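Local coordinates for protein cytosolic acyl coenzyme A thioester hydrolase (Mus musculus, PDB 2V1O) that hydrolyses fatty acyl-CoAs, preferentially palmitoyl-CoA, to free fatty acids and coenzyme A, represented here by its N-terminal hotdog domain with bound coenzyme A, at residues I74-K79 / E131-G136; K79-V84 / K138-Q143. All coordinates share one frame; numbering follows the deposited sequence.

Contact 1. Residues I74-K79 / E131-G136. With COA (coenzyme A), chain G.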
loop_
_atom_site.group_PDB
_atom_site.type_symbol
_atom_site.label_atom_id
_atom_site.label_comp_id
_atom_site.label_asym_id
_atom_site.label_seq_id
_atom_site.Cartn_x
_atom_site.Cartn_y
_atom_site.Cartn_z
ATOM N N ILE A 74 25.468 -11.389 -7.951
ATOM C CA ILE A 74 25.941 -12.477 -7.101
ATOM C C ILE A 74 27.463 -12.509 -7.216
ATOM O O ILE A 74 28.008 -12.694 -8.305
ATOM C CB ILE A 74 25.353 -13.859 -7.494
ATOM C CG1 ILE A 74 23.828 -13.867 -7.321
ATOM C CG2 ILE A 74 26.024 -14.984 -6.663
ATOM C CD1 ILE A 74 23.124 -15.056 -8.004
ATOM N N THR A 75 28.132 -12.323 -6.085
ATOM C CA THR A 75 29.581 -12.169 -6.063
ATOM C C THR A 75 30.293 -13.380 -5.468
ATOM O O THR A 75 31.504 -13.549 -5.648
ATOM C CB THR A 75 29.973 -10.880 -5.327
ATOM O OG1 THR A 75 29.322 -10.839 -4.048
ATOM C CG2 THR A 75 29.536 -9.673 -6.152
ATOM N N TYR A 76 29.538 -14.222 -4.760
ATOM C CA TYR A 76 30.077 -15.464 -4.207
ATOM C C TYR A 76 28.973 -16.474 -3.912
ATOM O O TYR A 76 27.832 -16.098 -3.603
ATOM C CB TYR A 76 30.897 -15.196 -2.925
ATOM C CG TYR A 76 31.650 -16.411 -2.427
ATOM C CD1 TYR A 76 32.795 -16.865 -3.088
ATOM C CD2 TYR A 76 31.203 -17.127 -1.317
ATOM C CE1 TYR A 76 33.475 -17.985 -2.653
ATOM C CE2 TYR A 76 31.880 -18.254 -0.873
ATOM C CZ TYR A 76 33.018 -18.671 -1.545
ATOM O OH TYR A 76 33.690 -19.785 -1.122
ATOM N N THR A 77 29.314 -17.758 -4.022
ATOM C CA THR A 77 28.461 -18.822 -3.494
ATOM C C THR A 77 29.291 -19.810 -2.668
ATOM O O THR A 77 30.395 -20.202 -3.070
ATOM C CB THR A 77 27.670 -19.584 -4.601
ATOM O OG1 THR A 77 28.579 -20.249 -5.494
ATOM C CG2 THR A 77 26.737 -18.643 -5.384
ATOM N N SER A 78 28.762 -20.179 -1.506
ATOM C CA SER A 78 29.325 -21.246 -0.688
ATOM C C SER A 78 28.464 -22.488 -0.924
ATOM O O SER A 78 27.631 -22.496 -1.843
ATOM C CB SER A 78 29.344 -20.846 0.790
ATOM O OG SER A 78 28.023 -20.732 1.311
ATOM N N LYS A 79 28.647 -23.530 -0.111
ATOM C CA LYS A 79 27.871 -24.758 -0.298
ATOM C C LYS A 79 26.360 -24.517 -0.181
ATOM O O LYS A 79 25.586 -25.055 -0.976
ATOM C CB LYS A 79 28.317 -25.862 0.669
ATOM C CG LYS A 79 27.652 -27.209 0.372
ATOM C CD LYS A 79 28.278 -28.372 1.118
ATOM C CE LYS A 79 27.487 -29.648 0.859
ATOM N NZ LYS A 79 28.139 -30.849 1.467
ATOM N N GLU A 131 40.659 -14.627 -8.833
ATOM C CA GLU A 131 40.741 -13.562 -7.826
ATOM C C GLU A 131 39.370 -13.196 -7.237
ATOM O O GLU A 131 39.260 -12.877 -6.050
ATOM C CB GLU A 131 41.389 -12.330 -8.469
ATOM C CG GLU A 131 41.786 -11.207 -7.526
ATOM C CD GLU A 131 42.297 -9.988 -8.277
ATOM O OE1 GLU A 131 43.414 -10.050 -8.829
ATOM O OE2 GLU A 131 41.579 -8.966 -8.310
ATOM N N GLN A 132 38.338 -13.234 -8.075
ATOM C CA GLN A 132 36.970 -12.961 -7.636
ATOM C C GLN A 132 36.477 -14.027 -6.655
ATOM O O GLN A 132 35.834 -13.710 -5.648
ATOM C CB GLN A 132 36.036 -12.855 -8.843
ATOM C CG GLN A 132 36.317 -11.651 -9.734
ATOM C CD GLN A 132 35.511 -11.674 -11.024
ATOM O OE1 GLN A 132 35.242 -12.737 -11.585
ATOM N NE2 GLN A 132 35.131 -10.491 -11.505
ATOM N N GLU A 133 36.797 -15.288 -6.943
ATOM C CA GLU A 133 36.420 -16.384 -6.056
ATOM C C GLU A 133 37.169 -16.311 -4.727
ATOM O O GLU A 133 36.568 -16.495 -3.663
ATOM C CB GLU A 133 36.632 -17.749 -6.715
ATOM C CG GLU A 133 36.025 -18.880 -5.892
ATOM C CD GLU A 133 36.114 -20.231 -6.558
ATOM O OE1 GLU A 133 36.851 -20.368 -7.556
ATOM O OE2 GLU A 133 35.442 -21.164 -6.070
ATOM N N GLU A 134 38.471 -16.033 -4.801
ATOM C CA GLU A 134 39.315 -15.879 -3.615
ATOM C C GLU A 134 38.816 -14.775 -2.687
ATOM O O GLU A 134 38.762 -14.963 -1.472
ATOM C CB GLU A 134 40.769 -15.612 -4.012
ATOM C CG GLU A 134 41.422 -16.747 -4.780
ATOM C CD GLU A 134 42.835 -16.424 -5.219
ATOM O OE1 GLU A 134 43.166 -15.225 -5.386
ATOM O OE2 GLU A 134 43.621 -17.377 -5.396
ATOM N N GLU A 135 38.448 -13.633 -3.268
ATOM C CA GLU A 135 37.962 -12.485 -2.502
ATOM C C GLU A 135 36.626 -12.782 -1.825
ATOM O O GLU A 135 36.425 -12.432 -0.657
ATOM C CB GLU A 135 37.851 -11.247 -3.391
ATOM C CG GLU A 135 39.200 -10.621 -3.767
ATOM C CD GLU A 135 39.109 -9.660 -4.946
ATOM O OE1 GLU A 135 38.002 -9.481 -5.505
ATOM O OE2 GLU A 135 40.152 -9.079 -5.324
ATOM N N GLY A 136 35.724 -13.425 -2.565
ATOM C CA GLY A 136 34.444 -13.871 -2.023
ATOM C C GLY A 136 34.603 -14.911 -0.929
ATOM O O GLY A 136 33.902 -14.866 0.084
HETATM N N1A COA G . 24.698 -15.209 7.564
HETATM C C2A COA G . 25.303 -15.856 6.511
HETATM N N3A COA G . 25.163 -17.218 6.382
HETATM C C4A COA G . 24.426 -17.906 7.293
HETATM C C5A COA G . 23.800 -17.274 8.359
HETATM C C6A COA G . 23.940 -15.904 8.491
HETATM N N6A COA G . 23.377 -15.254 9.508
HETATM N N7A COA G . 23.145 -18.217 9.086
HETATM C C8A COA G . 23.348 -19.417 8.502
HETATM N N9A COA G . 24.135 -19.234 7.398
HETATM C C1B COA G . 24.490 -20.213 6.370
HETATM C C2B COA G . 25.570 -21.171 6.850
HETATM O O2B COA G . 26.847 -20.579 6.769
HETATM C C3B COA G . 25.343 -22.349 5.916
HETATM O O3B COA G . 26.009 -22.186 4.677
HETATM P P3B COA G . 27.364 -22.990 4.330
HETATM O O7A COA G . 28.436 -22.457 5.224
HETATM O O8A COA G . 27.133 -24.456 4.610
HETATM O O9A COA G . 27.708 -22.750 2.882
HETATM C C4B COA G . 23.840 -22.300 5.645
HETATM O O4B COA G . 23.385 -21.025 6.060
HETATM C C5B COA G . 23.066 -23.394 6.372
HETATM O O5B COA G . 23.440 -23.459 7.730
HETATM P P1A COA G . 22.605 -24.410 8.714
HETATM O O1A COA G . 22.277 -25.694 8.002
HETATM O O2A COA G . 23.408 -24.600 9.981
HETATM O O3A COA G . 21.230 -23.634 9.029
HETATM P P2A COA G . 21.008 -22.606 10.241
HETATM O O4A COA G . 22.240 -21.785 10.530
HETATM O O5A COA G . 20.470 -23.305 11.470
HETATM O O6A COA G . 19.835 -21.686 9.648
HETATM C CBP COA G . 18.854 -19.980 8.272
HETATM C CCP COA G . 20.123 -20.764 8.609
HETATM C CDP COA G . 19.234 -18.793 7.379
HETATM C CEP COA G . 17.947 -20.924 7.483
HETATM C CAP COA G . 18.199 -19.514 9.579
HETATM O OAP COA G . 19.078 -18.704 10.335
HETATM C C9P COA G . 16.900 -18.777 9.356
HETATM O O9P COA G . 15.750 -19.494 9.020
HETATM N N8P COA G . 16.921 -17.458 9.498
HETATM C C7P COA G . 15.795 -16.620 9.127
HETATM C C6P COA G . 15.737 -16.381 7.618
HETATM C C5P COA G . 14.568 -15.475 7.304
HETATM O O5P COA G . 13.410 -15.917 7.404
HETATM N N4P COA G . 14.866 -14.227 6.932
HETATM C C3P COA G . 13.931 -13.109 7.037
HETATM C C2P COA G . 13.509 -12.782 8.486
HETATM S S1P COA G . 12.281 -11.461 8.388
HETATM O O HOH W 1 33.776 -11.947 -5.371
HETATM O O HOH W 2 35.450 -20.610 -3.022
HETATM O O HOH W 3 32.271 -20.184 -4.998
#

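Contact 2. Residues K79-V84 / K138-Q143. With COA (coenzyme A), chain G.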
loop_
_atom_site.group_PDB
_atom_site.type_symbol
_atom_site.label_atom_id
_atom_site.label_comp_id
_atom_site.label_asym_id
_atom_site.label_seq_id
_atom_site.Cartn_x
_atom_site.Cartn_y
_atom_site.Cartn_z
ATOM N N LYS A 79 28.647 -23.530 -0.111
ATOM C CA LYS A 79 27.871 -24.758 -0.298
ATOM C C LYS A 79 26.360 -24.517 -0.181
ATOM O O LYS A 79 25.586 -25.055 -0.976
ATOM C CB LYS A 79 28.317 -25.862 0.669
ATOM C CG LYS A 79 27.652 -27.209 0.372
ATOM C CD LYS A 79 28.278 -28.372 1.118
ATOM C CE LYS A 79 27.487 -29.648 0.859
ATOM N NZ LYS A 79 28.139 -30.849 1.467
ATOM N N HIS A 80 25.963 -23.699 0.794
ATOM C CA HIS A 80 24.549 -23.456 1.098
ATOM C C HIS A 80 24.161 -21.982 1.209
ATOM O O HIS A 80 23.112 -21.661 1.779
ATOM C CB HIS A 80 24.151 -24.162 2.399
ATOM C CG HIS A 80 24.527 -25.608 2.448
ATOM N ND1 HIS A 80 23.814 -26.588 1.796
ATOM C CD2 HIS A 80 25.544 -26.238 3.081
ATOM C CE1 HIS A 80 24.372 -27.764 2.027
ATOM N NE2 HIS A 80 25.424 -27.579 2.803
ATOM N N SER A 81 24.977 -21.082 0.665
ATOM C CA SER A 81 24.662 -19.653 0.763
ATOM C C SER A 81 25.128 -18.839 -0.452
ATOM O O SER A 81 26.002 -19.273 -1.212
ATOM C CB SER A 81 25.174 -19.046 2.087
ATOM O OG SER A 81 26.536 -18.652 2.016
ATOM N N VAL A 82 24.524 -17.662 -0.608
ATOM C CA VAL A 82 24.752 -16.771 -1.747
ATOM C C VAL A 82 25.084 -15.379 -1.229
ATOM O O VAL A 82 24.343 -14.826 -0.411
ATOM C CB VAL A 82 23.473 -16.658 -2.635
ATOM C CG1 VAL A 82 23.707 -15.725 -3.860
ATOM C CG2 VAL A 82 22.981 -18.039 -3.073
ATOM N N GLU A 83 26.189 -14.813 -1.707
ATOM C CA GLU A 83 26.528 -13.432 -1.395
ATOM C C GLU A 83 26.088 -12.541 -2.553
ATOM O O GLU A 83 26.392 -12.828 -3.716
ATOM C CB GLU A 83 28.030 -13.279 -1.142
ATOM C CG GLU A 83 28.428 -11.892 -0.662
ATOM C CD GLU A 83 29.918 -11.620 -0.821
ATOM O OE1 GLU A 83 30.452 -11.867 -1.923
ATOM O OE2 GLU A 83 30.548 -11.169 0.160
ATOM N N VAL A 84 25.360 -11.475 -2.227
ATOM C CA VAL A 84 24.848 -10.541 -3.235
ATOM C C VAL A 84 25.295 -9.126 -2.890
ATOM O O VAL A 84 25.134 -8.676 -1.749
ATOM C CB VAL A 84 23.283 -10.578 -3.339
ATOM C CG1 VAL A 84 22.792 -9.603 -4.419
ATOM C CG2 VAL A 84 22.754 -12.013 -3.605
ATOM N N LYS A 138 37.108 -15.278 1.078
ATOM C CA LYS A 138 37.600 -14.554 2.258
ATOM C C LYS A 138 36.470 -13.865 3.040
ATOM O O LYS A 138 36.462 -13.878 4.275
ATOM C CB LYS A 138 38.656 -13.528 1.839
ATOM C CG LYS A 138 39.472 -12.964 2.983
ATOM C CD LYS A 138 40.482 -11.943 2.485
ATOM C CE LYS A 138 41.015 -11.089 3.630
ATOM N NZ LYS A 138 41.943 -11.837 4.523
ATOM N N ARG A 139 35.529 -13.258 2.320
ATOM C CA ARG A 139 34.378 -12.609 2.956
ATOM C C ARG A 139 33.458 -13.646 3.602
ATOM O O ARG A 139 32.967 -13.433 4.711
ATOM C CB ARG A 139 33.608 -11.740 1.959
ATOM C CG ARG A 139 34.424 -10.588 1.377
ATOM C CD ARG A 139 33.567 -9.623 0.555
ATOM N NE ARG A 139 32.979 -10.259 -0.628
ATOM C CZ ARG A 139 33.550 -10.324 -1.830
ATOM N NH1 ARG A 139 34.752 -9.790 -2.047
ATOM N NH2 ARG A 139 32.909 -10.924 -2.828
ATOM N N TYR A 140 33.243 -14.761 2.904
ATOM C CA TYR A 140 32.485 -15.905 3.419
ATOM C C TYR A 140 33.070 -16.414 4.735
ATOM O O TYR A 140 32.360 -16.555 5.728
ATOM C CB TYR A 140 32.480 -17.032 2.383
ATOM C CG TYR A 140 32.031 -18.373 2.921
ATOM C CD1 TYR A 140 30.733 -18.555 3.387
ATOM C CD2 TYR A 140 32.905 -19.469 2.952
ATOM C CE1 TYR A 140 30.309 -19.787 3.877
ATOM C CE2 TYR A 140 32.488 -20.707 3.439
ATOM C CZ TYR A 140 31.186 -20.855 3.901
ATOM O OH TYR A 140 30.750 -22.071 4.374
ATOM N N GLU A 141 34.370 -16.688 4.725
ATOM C CA GLU A 141 35.091 -17.126 5.919
ATOM C C GLU A 141 34.992 -16.121 7.074
ATOM O O GLU A 141 34.832 -16.516 8.223
ATOM C CB GLU A 141 36.552 -17.405 5.564
ATOM C CG GLU A 141 36.739 -18.627 4.665
ATOM C CD GLU A 141 38.104 -18.683 3.992
ATOM O OE1 GLU A 141 38.835 -17.670 3.991
ATOM O OE2 GLU A 141 38.454 -19.753 3.464
ATOM N N ALA A 142 35.066 -14.829 6.759
ATOM C CA ALA A 142 34.965 -13.768 7.768
ATOM C C ALA A 142 33.630 -13.821 8.534
ATOM O O ALA A 142 33.617 -13.847 9.774
ATOM C CB ALA A 142 35.168 -12.397 7.122
ATOM N N GLN A 143 32.523 -13.855 7.797
ATOM C CA GLN A 143 31.199 -13.896 8.424
ATOM C C GLN A 143 30.918 -15.242 9.111
ATOM O O GLN A 143 30.321 -15.280 10.186
ATOM C CB GLN A 143 30.077 -13.466 7.451
ATOM C CG GLN A 143 30.018 -14.200 6.102
ATOM C CD GLN A 143 29.097 -15.418 6.091
ATOM O OE1 GLN A 143 28.761 -15.941 5.027
ATOM N NE2 GLN A 143 28.677 -15.859 7.256
HETATM N N1A COA G . 24.698 -15.209 7.564
HETATM C C2A COA G . 25.303 -15.856 6.511
HETATM N N3A COA G . 25.163 -17.218 6.382
HETATM C C4A COA G . 24.426 -17.906 7.293
HETATM C C5A COA G . 23.800 -17.274 8.359
HETATM C C6A COA G . 23.940 -15.904 8.491
HETATM N N6A COA G . 23.377 -15.254 9.508
HETATM N N7A COA G . 23.145 -18.217 9.086
HETATM C C8A COA G . 23.348 -19.417 8.502
HETATM N N9A COA G . 24.135 -19.234 7.398
HETATM C C1B COA G . 24.490 -20.213 6.370
HETATM C C2B COA G . 25.570 -21.171 6.850
HETATM O O2B COA G . 26.847 -20.579 6.769
HETATM C C3B COA G . 25.343 -22.349 5.916
HETATM O O3B COA G . 26.009 -22.186 4.677
HETATM P P3B COA G . 27.364 -22.990 4.330
HETATM O O7A COA G . 28.436 -22.457 5.224
HETATM O O8A COA G . 27.133 -24.456 4.610
HETATM O O9A COA G . 27.708 -22.750 2.882
HETATM C C4B COA G . 23.840 -22.300 5.645
HETATM O O4B COA G . 23.385 -21.025 6.060
HETATM C C5B COA G . 23.066 -23.394 6.372
HETATM O O5B COA G . 23.440 -23.459 7.730
HETATM P P1A COA G . 22.605 -24.410 8.714
HETATM O O1A COA G . 22.277 -25.694 8.002
HETATM O O2A COA G . 23.408 -24.600 9.981
HETATM O O3A COA G . 21.230 -23.634 9.029
HETATM P P2A COA G . 21.008 -22.606 10.241
HETATM O O4A COA G . 22.240 -21.785 10.530
HETATM O O5A COA G . 20.470 -23.305 11.470
HETATM O O6A COA G . 19.835 -21.686 9.648
HETATM C CBP COA G . 18.854 -19.980 8.272
HETATM C CCP COA G . 20.123 -20.764 8.609
HETATM C CDP COA G . 19.234 -18.793 7.379
HETATM C CEP COA G . 17.947 -20.924 7.483
HETATM C CAP COA G . 18.199 -19.514 9.579
HETATM O OAP COA G . 19.078 -18.704 10.335
HETATM C C9P COA G . 16.900 -18.777 9.356
HETATM O O9P COA G . 15.750 -19.494 9.020
HETATM N N8P COA G . 16.921 -17.458 9.498
HETATM C C7P COA G . 15.795 -16.620 9.127
HETATM C C6P COA G . 15.737 -16.381 7.618
HETATM C C5P COA G . 14.568 -15.475 7.304
HETATM O O5P COA G . 13.410 -15.917 7.404
HETATM N N4P COA G . 14.866 -14.227 6.932
HETATM C C3P COA G . 13.931 -13.109 7.037
HETATM C C2P COA G . 13.509 -12.782 8.486
HETATM S S1P COA G . 12.281 -11.461 8.388
HETATM O O HOH W 4 30.823 -23.823 1.988
#

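Contact 1. Residues I74-K79 / E131-G136
Tyr76 lays one face of its ring against the backbone of Gly136, joining an inner strand, 67-77, of the hotdog domain's antiparallel sheet to the C-terminal helix 130-146. The axes of strand 74-77 and helix segment 131-136 run at 69° and come within 7.7 Å. The carbonyl carbon of Gly136 sits over the ring, offset toward the rim, with Tyr76 CD1 only 3.4 Å from Gly136 C. Glycine suits this place because a CB there would point straight into the ring; without one, the helix backbone itself becomes the surface on which the aromatic lies. With CG anti to the backbone N (chi1 -171°), the tyrosine reaches across toward the helix. Its CE1 also meets Glu133 O at 3.6 Å, obliquely to the ring.

Strand 67-77 carries a classic beta bulge here, Thr75 and Tyr76 both facing Glu83 on the neighbouring strand. Thr75 OG1 is satisfied by the Glu83 carboxylate, while its carbonyl is turned to the helix. One water bridges the two backbones, giving one hydrogen to Thr75 O and the other to Gln132 O, which also accepts the helical bond from Gly136 N. At the outer end of the ring a second water lies in the ring plane, 2.7 Å from Tyr76 OH, and donates to Glu133 OE2. The carboxylate of the extended Glu133 is thus linked to the phenol hydroxyl by water, while its CG stays near the ring.

Beyond the strand, Ser78 belongs to the coenzyme A pocket, where a small hydroxyl fits beside the 3'-phosphate. Ser78 OG, set between the backbone N and the carbonyl carbon (chi1 67°) and also hydrogen-bonded to Ser81 OG, donates to coenzyme A O9A at 2.6 Å.

Contact 2. Residues K79-V84 / K138-Q143
Glu83 holds CG anti to its backbone nitrogen (chi1 -174°) and stays extended, sending its carboxylate from the strand toward segment 138-143 of the C-terminal helix, where Arg139 turns back to meet it through a bend at chi3 (-63°). The two side chains cross at about a right angle, yet their flat ends lie nearly coplanar. Arg139 therefore grips side-on: NE bonds to Glu83 OE2 at 2.7 Å, and NH2 to Glu83 OE1 at 2.8 Å. Each oxygen offers its syn lone pair, and both lie in the guanidinium plane, so this salt bridge fixes the rotation of both groups. OE1 is shared with Thr75 OG1, which gives the buried carboxylate a further hydrogen-bonding partner.

In the hotdog fold the sheet wraps around a long central helix, here 19-38; strand 82-91 belongs to that sheet, and the salt bridge ties it to the separate C-terminal helix 130-146. Farther toward the coenzyme A pocket, Tyr140 passes its ring beside Ser81, whose OG is 4.4 Å from Tyr140 CE1 and is hydrogen-bonded to Ser78 OG. The short serine side chain is consistent with the tyrosine ring passing alongside on its way to the ligand. Tyr140 OH donates a very short bond, 2.5 Å, to O7A of the coenzyme A 3'-phosphate, which meets the ring at its edge, near the plane.

From the other segment, His80 N donates to O9A of the same phosphate at 2.9 Å, with an N-H...O angle of 159°. A water receives the backbone N-H of Lys79 and donates to Tyr140 OH, joining loop and helix beside the anion; its further bond to O9A, at 3.4 Å, is weak.

How the contacts relate
Contacts 1 and 2 lie side by side, their centres about 7 Å apart, where helix 130-146 crosses the neighbouring strands 67-77 and 82-91; they share Lys79 in the connecting turn. Thr75 OG1 of contact 1 is 2.6 Å from Glu83 OE1 of contact 2, while Tyr76 O and Glu83 N, 2.8 Å apart, join the strands. The two tyrosines also pack, with Tyr76 CE2 3.5 Å from Tyr140 CB. Both contacts reach one coenzyme A 3'-phosphate, contact 1 through Ser78 and contact 2 through His80 and Tyr140. Phe58 of the second subunit also hydrogen-bonds this ligand, whereas both contacts lie away from the active-site residue Asn12.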